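Local coordinates for protein beta-hexosaminidase (Neisseria gonorrhoeae, PDB 6JTJ) that cleaves terminal beta-linked N-acetylglucosamine from peptidoglycan fragments, probably as a step in cell-wall recycling, at residues 73-78 against 323-328; 100-105 against 158-163. One frame throughout, in Å; residues are numbered along the deposited sequence.

Interaction 1. Residues 73-78 against 323-328; sequences ILFRRN and LVCNRP
The Phe75 ring turns an edge toward Cys325, whose SG lies near the ring plane, 86° off the ring normal, in a cysteine sulfur-aromatic contact with CZ of Phe75 4.0 Å from SG of Cys325. The guanidinium of Arg77 has Asn78 OD1 above one face, displaced to the rim, while Asn326 OD1 comes in tilted from its plane. These groups sit at the carboxyl ends of strands 69-74 and 321-323 of the TIM-barrel-like catalytic domain of family 3 glycosidases. Strand 47-49 pairs with both, so side chains alone close the distance between the two segments. CG of Arg77 stands between its backbone N and carbonyl carbon (chi1 66°), and from there the extended chain carries NH1 to 2.7 Å from Asn326 OD1. The hydrogen bond is bent at the hydrogen, although NH1 meets the oxygen nearly head-on to the Asn326 C=O; guanidinium and amide planes stand 67° apart. Asp50, just after the intervening strand, ties both ends together, salt-bridged to Arg77 NH2 and accepting a hydrogen bond from Asn326 N. Deeper in, the CG2 branch of Ile73 meets Cys325 SG at 3.8 Å, so the same sulfur touches both an aliphatic branch and the aromatic edge. Val225 of the second subunit packs on Asn326. The turn carrying Phe75 and Arg77 is braced from within: Asn78 N donates to Phe75 O, and in return Phe75 N donates in the carbonyl plane to a lone pair of Asn78 OD1, 2.8 Å away.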
ATOM      1  N   ILE C  73      -2.671  19.570  -5.796  1.00 27.52           N
ATOM      2  CA  ILE C  73      -2.729  18.656  -4.667  1.00 26.87           C
ATOM      3  C   ILE C  73      -1.477  18.878  -3.838  1.00 27.44           C
ATOM      4  O   ILE C  73      -0.374  18.931  -4.381  1.00 26.46           O
ATOM      5  CB  ILE C  73      -2.874  17.160  -5.085  1.00 26.77           C
ATOM      6  CG1 ILE C  73      -2.809  16.225  -3.875  1.00 27.33           C
ATOM      7  CG2 ILE C  73      -1.780  16.737  -6.054  1.00 27.44           C
ATOM      8  CD1 ILE C  73      -3.186  14.795  -4.225  1.00 29.15           C
ATOM      9  N   LEU C  74      -1.660  18.989  -2.527  1.00 26.71           N
ATOM     10  CA  LEU C  74      -0.550  19.153  -1.606  1.00 30.04           C
ATOM     11  C   LEU C  74      -0.222  17.858  -0.871  1.00 30.53           C
ATOM     12  O   LEU C  74      -1.056  16.953  -0.752  1.00 26.88           O
ATOM     13  CB  LEU C  74      -0.864  20.241  -0.583  1.00 30.33           C
ATOM     14  CG  LEU C  74      -1.104  21.640  -1.170  1.00 32.80           C
ATOM     15  CD1 LEU C  74      -1.527  22.603  -0.078  1.00 33.23           C
ATOM     16  CD2 LEU C  74       0.138  22.164  -1.883  1.00 35.22           C
ATOM     17  N   PHE C  75       1.018  17.792  -0.395  1.00 30.54           N
ATOM     18  CA  PHE C  75       1.553  16.632   0.295  1.00 31.89           C
ATOM     19  C   PHE C  75       2.299  17.099   1.534  1.00 33.99           C
ATOM     20  O   PHE C  75       2.430  18.299   1.769  1.00 30.93           O
ATOM     21  CB  PHE C  75       2.497  15.869  -0.629  1.00 32.06           C
ATOM     22  CG  PHE C  75       1.812  15.264  -1.815  1.00 31.68           C
ATOM     23  CD1 PHE C  75       1.110  14.087  -1.691  1.00 29.98           C
ATOM     24  CD2 PHE C  75       1.852  15.891  -3.049  1.00 32.60           C
ATOM     25  CE1 PHE C  75       0.485  13.527  -2.774  1.00 30.81           C
ATOM     26  CE2 PHE C  75       1.218  15.344  -4.138  1.00 32.33           C
ATOM     27  CZ  PHE C  75       0.540  14.151  -4.001  1.00 31.93           C
ATOM     28  N   ARG C  76       2.810  16.148   2.317  1.00 36.98           N
ATOM     29  CA  ARG C  76       3.518  16.486   3.542  1.00 35.81           C
ATOM     30  C   ARG C  76       4.747  17.376   3.286  1.00 35.27           C
ATOM     31  O   ARG C  76       5.064  18.212   4.101  1.00 32.55           O
ATOM     32  CB  ARG C  76       3.931  15.234   4.309  1.00 35.41           C
ATOM     33  CG  ARG C  76       4.571  15.535   5.661  1.00 33.28           C
ATOM     34  CD  ARG C  76       4.694  14.309   6.542  1.00 33.42           C
ATOM     35  NE  ARG C  76       3.395  13.839   7.032  1.00 30.02           N
ATOM     36  CZ  ARG C  76       3.219  12.740   7.764  1.00 30.56           C
ATOM     37  NH1 ARG C  76       4.261  11.995   8.132  1.00 29.81           N
ATOM     38  NH2 ARG C  76       1.994  12.370   8.131  1.00 29.21           N
ATOM     39  N   ARG C  77       5.422  17.183   2.156  1.00 37.09           N
ATOM     40  CA  ARG C  77       6.601  17.989   1.803  1.00 39.19           C
ATOM     41  C   ARG C  77       6.274  19.468   1.595  1.00 41.65           C
ATOM     42  O   ARG C  77       7.175  20.302   1.561  1.00 47.34           O
ATOM     43  CB  ARG C  77       7.268  17.458   0.530  1.00 36.99           C
ATOM     44  CG  ARG C  77       6.418  17.597  -0.717  1.00 35.62           C
ATOM     45  CD  ARG C  77       7.191  17.223  -1.963  1.00 35.14           C
ATOM     46  NE  ARG C  77       6.451  17.663  -3.143  1.00 34.29           N
ATOM     47  CZ  ARG C  77       5.608  16.907  -3.837  1.00 35.15           C
ATOM     48  NH1 ARG C  77       5.399  15.634  -3.509  1.00 33.59           N
ATOM     49  NH2 ARG C  77       4.984  17.417  -4.889  1.00 34.81           N
ATOM     50  N   ASN C  78       4.993  19.787   1.453  1.00 41.40           N
ATOM     51  CA  ASN C  78       4.555  21.166   1.308  1.00 38.62           C
ATOM     52  C   ASN C  78       4.160  21.787   2.637  1.00 39.47           C
ATOM     53  O   ASN C  78       3.662  22.915   2.665  1.00 37.61           O
ATOM     54  CB  ASN C  78       3.365  21.244   0.358  1.00 35.49           C
ATOM     55  CG  ASN C  78       3.635  20.591  -0.965  1.00 35.95           C
ATOM     56  OD1 ASN C  78       2.924  19.672  -1.371  1.00 36.95           O
ATOM     57  ND2 ASN C  78       4.674  21.053  -1.661  1.00 36.10           N
ATOM     58  N   LEU C 323      -4.445  13.827 -12.740  1.00 28.00           N
ATOM     59  CA  LEU C 323      -3.496  14.111 -11.688  1.00 30.77           C
ATOM     60  C   LEU C 323      -2.096  13.781 -12.167  1.00 32.42           C
ATOM     61  O   LEU C 323      -1.873  12.696 -12.688  1.00 32.40           O
ATOM     62  CB  LEU C 323      -3.778  13.255 -10.458  1.00 33.88           C
ATOM     63  CG  LEU C 323      -4.577  13.911  -9.350  1.00 35.12           C
ATOM     64  CD1 LEU C 323      -5.971  14.239  -9.862  1.00 35.46           C
ATOM     65  CD2 LEU C 323      -4.636  13.004  -8.119  1.00 37.45           C
ATOM     66  N   VAL C 324      -1.168  14.715 -11.990  1.00 32.02           N
ATOM     67  CA  VAL C 324       0.228  14.512 -12.363  1.00 33.29           C
ATOM     68  C   VAL C 324       1.076  14.992 -11.213  1.00 34.14           C
ATOM     69  O   VAL C 324       1.302  16.180 -11.075  1.00 34.74           O
ATOM     70  CB  VAL C 324       0.589  15.276 -13.650  1.00 36.01           C
ATOM     71  CG1 VAL C 324       1.974  14.876 -14.145  1.00 38.79           C
ATOM     72  CG2 VAL C 324      -0.439  15.008 -14.745  1.00 33.88           C
ATOM     73  N   CYS C 325       1.509  14.055 -10.375  1.00 36.00           N
ATOM     74  CA  CYS C 325       2.164  14.364  -9.130  1.00 41.52           C
ATOM     75  C   CYS C 325       3.653  14.053  -9.144  1.00 43.15           C
ATOM     76  O   CYS C 325       4.101  13.113  -9.776  1.00 43.47           O
ATOM     77  CB  CYS C 325       1.504  13.570  -8.003  1.00 43.75           C
ATOM     78  SG  CYS C 325      -0.293  13.792  -7.938  1.00 46.54           S
ATOM     79  N   ASN C 326       4.404  14.851  -8.402  1.00 47.51           N
ATOM     80  CA  ASN C 326       5.854  14.675  -8.207  1.00 53.15           C
ATOM     81  C   ASN C 326       6.688  14.787  -9.479  1.00 54.67           C
ATOM     82  O   ASN C 326       7.820  14.337  -9.488  1.00 53.71           O
ATOM     83  CB  ASN C 326       6.160  13.320  -7.533  1.00 54.14           C
ATOM     84  CG  ASN C 326       5.204  12.994  -6.405  1.00 57.67           C
ATOM     85  OD1 ASN C 326       5.060  13.772  -5.471  1.00 65.15           O
ATOM     86  ND2 ASN C 326       4.535  11.838  -6.489  1.00 61.97           N
ATOM     87  N   ARG C 327       6.127  15.343 -10.552  1.00 52.76           N
ATOM     88  CA  ARG C 327       6.800  15.349 -11.845  1.00 52.13           C
ATOM     89  C   ARG C 327       6.481  16.622 -12.614  1.00 51.19           C
ATOM     90  O   ARG C 327       5.786  16.592 -13.633  1.00 47.87           O
ATOM     91  CB  ARG C 327       6.410  14.116 -12.662  1.00 53.13           C
ATOM     92  CG  ARG C 327       6.909  12.794 -12.092  1.00 58.33           C
ATOM     93  CD  ARG C 327       8.433  12.695 -12.060  1.00 61.01           C
ATOM     94  NE  ARG C 327       8.989  12.762 -13.409  1.00 67.44           N
ATOM     95  CZ  ARG C 327       9.092  11.728 -14.246  1.00 67.72           C
ATOM     96  NH1 ARG C 327       8.711  10.508 -13.878  1.00 67.24           N
ATOM     97  NH2 ARG C 327       9.598  11.915 -15.460  1.00 66.43           N
ATOM     98  N   PRO C 328       6.992  17.756 -12.130  1.00 53.00           N
ATOM     99  CA  PRO C 328       6.756  19.009 -12.847  1.00 56.08           C
ATOM    100  C   PRO C 328       7.300  19.013 -14.296  1.00 57.21           C
ATOM    101  O   PRO C 328       6.788  19.744 -15.155  1.00 59.90           O
ATOM    102  CB  PRO C 328       7.466  20.047 -11.975  1.00 56.92           C
ATOM    103  CG  PRO C 328       8.389  19.282 -11.085  1.00 54.85           C
ATOM    104  CD  PRO C 328       7.757  17.947 -10.885  1.00 53.58           C
TER

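Interaction 2. Residues 100-105 against 158-163; sequences LIIAVD and GIDLSF. With NAG (2-acetamido-2-deoxy-beta-D-glucopyranose), chain I.
Asp160 holds CG beside its own backbone N (chi1 -69°), which swings the carboxylate back along strand 101-108 until OD2 takes the N-H of Ile102 on its anti lone pair, 2.9 Å from Ile102 N. Asp105 has the same kind of first torsion (chi1 -64°), and its carboxylate is thereby brought past Phe163 to the bound sugar. Between these two acids, strands 101-108 and 161-162 run as parallel neighbours in the TIM-barrel-like domain, joined by a crossover that includes helix 136-155. Gly158 leaves that helix through a Schellman motif with positive phi, and the chain then enters the sheet. Ile102 O receives Asp160 N at 2.8 Å and, weakly, Leu161 N; Val104 N donates in turn to Leu161 O and Phe163 N to Val104 O. Ala103 and Leu161 point to one face of the sheet, where the Ala103 methyl is tight against the Phe163 ring, CB to CZ 3.4 Å. On the other face Val104 and Ser162 pack on Leu154 of helix 136-155, and Ser162 OG bonds to His106 O. Ile159 crosses Ile102 at about a right angle, its CD1 3.9 Å from Ile102 CG2. Lys93 adds a salt bridge to Asp160 OD2, which would favour a charged carboxylate in this buried place; Arg113 is salt-bridged to Asp105 OD2. OD1 of Asp105 lies at the Phe163 ring edge, 3.5 Å from CD2 of Phe163. Each carboxylate oxygen of Asp105 takes one sugar hydroxyl: NAG O4 lies 2.8 Å from OD1, and NAG O6 2.7 Å from OD2.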
ATOM      1  N   LEU C 100      -7.416  28.523  -8.302  1.00 35.33           N
ATOM      2  CA  LEU C 100      -7.036  27.123  -8.401  1.00 34.74           C
ATOM      3  C   LEU C 100      -7.572  26.367  -7.183  1.00 31.71           C
ATOM      4  O   LEU C 100      -7.418  26.824  -6.062  1.00 30.36           O
ATOM      5  CB  LEU C 100      -5.511  26.980  -8.483  1.00 34.76           C
ATOM      6  CG  LEU C 100      -4.828  27.481  -9.765  1.00 34.62           C
ATOM      7  CD1 LEU C 100      -3.317  27.381  -9.620  1.00 34.71           C
ATOM      8  CD2 LEU C 100      -5.288  26.727 -11.002  1.00 33.55           C
ATOM      9  N   ILE C 101      -8.214  25.227  -7.431  1.00 29.05           N
ATOM     10  CA  ILE C 101      -8.721  24.359  -6.372  1.00 28.56           C
ATOM     11  C   ILE C 101      -7.546  23.624  -5.722  1.00 27.66           C
ATOM     12  O   ILE C 101      -6.665  23.124  -6.403  1.00 30.11           O
ATOM     13  CB  ILE C 101      -9.738  23.338  -6.936  1.00 27.70           C
ATOM     14  CG1 ILE C 101     -11.024  24.050  -7.360  1.00 28.45           C
ATOM     15  CG2 ILE C 101     -10.048  22.244  -5.927  1.00 28.93           C
ATOM     16  CD1 ILE C 101     -11.841  24.646  -6.238  1.00 28.79           C
ATOM     17  N   ILE C 102      -7.523  23.594  -4.402  1.00 27.30           N
ATOM     18  CA  ILE C 102      -6.431  22.982  -3.658  1.00 28.20           C
ATOM     19  C   ILE C 102      -6.961  21.798  -2.846  1.00 26.34           C
ATOM     20  O   ILE C 102      -7.916  21.937  -2.069  1.00 26.76           O
ATOM     21  CB  ILE C 102      -5.760  24.006  -2.707  1.00 30.53           C
ATOM     22  CG1 ILE C 102      -5.301  25.243  -3.501  1.00 32.71           C
ATOM     23  CG2 ILE C 102      -4.590  23.365  -1.976  1.00 30.80           C
ATOM     24  CD1 ILE C 102      -4.678  26.339  -2.657  1.00 35.76           C
ATOM     25  N   ALA C 103      -6.334  20.645  -3.024  1.00 25.75           N
ATOM     26  CA  ALA C 103      -6.743  19.429  -2.328  1.00 25.63           C
ATOM     27  C   ALA C 103      -5.598  18.774  -1.579  1.00 24.58           C
ATOM     28  O   ALA C 103      -4.428  19.101  -1.785  1.00 24.99           O
ATOM     29  CB  ALA C 103      -7.346  18.442  -3.312  1.00 25.12           C
ATOM     30  N   VAL C 104      -5.969  17.876  -0.670  1.00 25.78           N
ATOM     31  CA  VAL C 104      -5.015  17.087   0.119  1.00 26.42           C
ATOM     32  C   VAL C 104      -5.669  15.762   0.540  1.00 26.06           C
ATOM     33  O   VAL C 104      -6.894  15.646   0.577  1.00 25.58           O
ATOM     34  CB  VAL C 104      -4.553  17.867   1.368  1.00 26.92           C
ATOM     35  CG1 VAL C 104      -5.676  17.971   2.397  1.00 27.04           C
ATOM     36  CG2 VAL C 104      -3.316  17.244   1.990  1.00 27.17           C
ATOM     37  N   ASP C 105      -4.841  14.763   0.805  1.00 26.83           N
ATOM     38  CA  ASP C 105      -5.278  13.487   1.354  1.00 26.22           C
ATOM     39  C   ASP C 105      -5.282  13.528   2.886  1.00 26.55           C
ATOM     40  O   ASP C 105      -4.278  13.187   3.521  1.00 26.12           O
ATOM     41  CB  ASP C 105      -4.355  12.348   0.874  1.00 26.72           C
ATOM     42  CG  ASP C 105      -4.406  12.130  -0.633  1.00 26.74           C
ATOM     43  OD1 ASP C 105      -5.508  11.837  -1.135  1.00 30.37           O
ATOM     44  OD2 ASP C 105      -3.352  12.204  -1.305  1.00 26.28           O
ATOM     45  N   GLY C 158      -6.917  27.392   3.944  1.00 36.88           N
ATOM     46  CA  GLY C 158      -7.145  27.713   2.532  1.00 36.06           C
ATOM     47  C   GLY C 158      -7.266  26.512   1.609  1.00 36.02           C
ATOM     48  O   GLY C 158      -7.153  26.661   0.395  1.00 33.99           O
ATOM     49  N   ILE C 159      -7.497  25.333   2.182  1.00 33.48           N
ATOM     50  CA  ILE C 159      -7.641  24.097   1.421  1.00 32.22           C
ATOM     51  C   ILE C 159      -9.100  23.985   1.013  1.00 31.18           C
ATOM     52  O   ILE C 159      -9.978  24.335   1.782  1.00 33.08           O
ATOM     53  CB  ILE C 159      -7.287  22.867   2.278  1.00 30.71           C
ATOM     54  CG1 ILE C 159      -5.876  22.993   2.897  1.00 30.69           C
ATOM     55  CG2 ILE C 159      -7.434  21.592   1.476  1.00 30.26           C
ATOM     56  CD1 ILE C 159      -4.735  23.006   1.921  1.00 30.90           C
ATOM     57  N   ASP C 160      -9.374  23.492  -0.187  1.00 30.18           N
ATOM     58  CA  ASP C 160     -10.775  23.351  -0.620  1.00 30.31           C
ATOM     59  C   ASP C 160     -11.413  22.024  -0.224  1.00 29.35           C
ATOM     60  O   ASP C 160     -12.573  21.983   0.170  1.00 27.75           O
ATOM     61  CB  ASP C 160     -10.882  23.530  -2.126  1.00 29.04           C
ATOM     62  CG  ASP C 160     -10.606  24.949  -2.550  1.00 29.02           C
ATOM     63  OD1 ASP C 160     -11.439  25.826  -2.242  1.00 31.78           O
ATOM     64  OD2 ASP C 160      -9.573  25.180  -3.201  1.00 26.57           O
ATOM     65  N   LEU C 161     -10.641  20.947  -0.347  1.00 29.34           N
ATOM     66  CA  LEU C 161     -11.177  19.595  -0.340  1.00 28.69           C
ATOM     67  C   LEU C 161     -10.139  18.615   0.201  1.00 26.98           C
ATOM     68  O   LEU C 161      -8.952  18.713  -0.137  1.00 28.71           O
ATOM     69  CB  LEU C 161     -11.496  19.235  -1.782  1.00 32.06           C
ATOM     70  CG  LEU C 161     -11.886  17.815  -2.166  1.00 33.61           C
ATOM     71  CD1 LEU C 161     -13.341  17.564  -1.839  1.00 36.56           C
ATOM     72  CD2 LEU C 161     -11.672  17.619  -3.639  1.00 35.00           C
ATOM     73  N   SER C 162     -10.589  17.673   1.020  1.00 24.95           N
ATOM     74  CA  SER C 162      -9.813  16.464   1.320  1.00 24.92           C
ATOM     75  C   SER C 162     -10.326  15.290   0.491  1.00 23.26           C
ATOM     76  O   SER C 162     -11.533  15.139   0.295  1.00 20.71           O
ATOM     77  CB  SER C 162      -9.912  16.103   2.794  1.00 24.48           C
ATOM     78  OG  SER C 162      -9.225  14.889   3.058  1.00 26.19           O
ATOM     79  N   PHE C 163      -9.405  14.480  -0.023  1.00 24.13           N
ATOM     80  CA  PHE C 163      -9.769  13.298  -0.791  1.00 24.81           C
ATOM     81  C   PHE C 163     -10.198  12.177   0.167  1.00 22.00           C
ATOM     82  O   PHE C 163      -9.433  11.290   0.485  1.00 23.03           O
ATOM     83  CB  PHE C 163      -8.613  12.850  -1.721  1.00 28.10           C
ATOM     84  CG  PHE C 163      -8.326  13.808  -2.866  1.00 30.77           C
ATOM     85  CD1 PHE C 163      -9.357  14.305  -3.647  1.00 35.26           C
ATOM     86  CD2 PHE C 163      -7.032  14.206  -3.180  1.00 31.79           C
ATOM     87  CE1 PHE C 163      -9.102  15.165  -4.713  1.00 36.92           C
ATOM     88  CE2 PHE C 163      -6.777  15.062  -4.255  1.00 33.70           C
ATOM     89  CZ  PHE C 163      -7.813  15.536  -5.023  1.00 34.44           C
TER
HETATM   90  C1  NAG I 401      -3.575   7.080  -4.790  1.00 49.64           C
HETATM   91  C2  NAG I 401      -4.246   6.619  -3.487  1.00 48.63           C
HETATM   92  C3  NAG I 401      -5.442   7.488  -3.176  1.00 47.41           C
HETATM   93  C4  NAG I 401      -5.068   8.968  -3.226  1.00 47.08           C
HETATM   94  C5  NAG I 401      -4.516   9.349  -4.585  1.00 46.56           C
HETATM   95  C6  NAG I 401      -3.969  10.780  -4.576  1.00 46.47           C
HETATM   96  C7  NAG I 401      -4.572   4.290  -2.633  1.00 55.58           C
HETATM   97  C8  NAG I 401      -3.831   4.691  -1.428  1.00 55.02           C
HETATM   98  N2  NAG I 401      -4.707   5.254  -3.551  1.00 50.48           N
HETATM   99  O1  NAG I 401      -2.230   6.641  -4.835  1.00 48.37           O
HETATM  100  O3  NAG I 401      -5.948   7.122  -1.912  1.00 41.73           O
HETATM  101  O4  NAG I 401      -6.160   9.790  -2.901  1.00 39.15           O
HETATM  102  O5  NAG I 401      -3.442   8.489  -4.900  1.00 49.95           O
HETATM  103  O6  NAG I 401      -2.872  10.952  -3.694  1.00 41.56           O
HETATM  104  O7  NAG I 401      -4.983   3.124  -2.764  1.00 51.89           O

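In the fold
Interaction 2 is nested within the chain loop that interaction 1 closes, and their centres lie 12 Å apart. Strand 69-74 connects them: its Leu74 N is 2.9 Å from Ala103 O, a probable hydrogen bond, and Ile73 CD1 packs 3.6 Å from Phe163 CE2. Both contacts border the sugar site. Ile73 CD1 reaches 4.1 Å from NAG C6, the carbon that carries O6, one of the two hydroxyls bound by Asp105. Arg113, a predicted substrate-binding residue and the salt-bridge partner of Asp105, also comes within about 4 Å of Phe75, side chain to side chain. Lys210 NZ and His211 NE2 add hydrogen bonds to the sugar, and so does the backbone O of Asp221 of the second subunit.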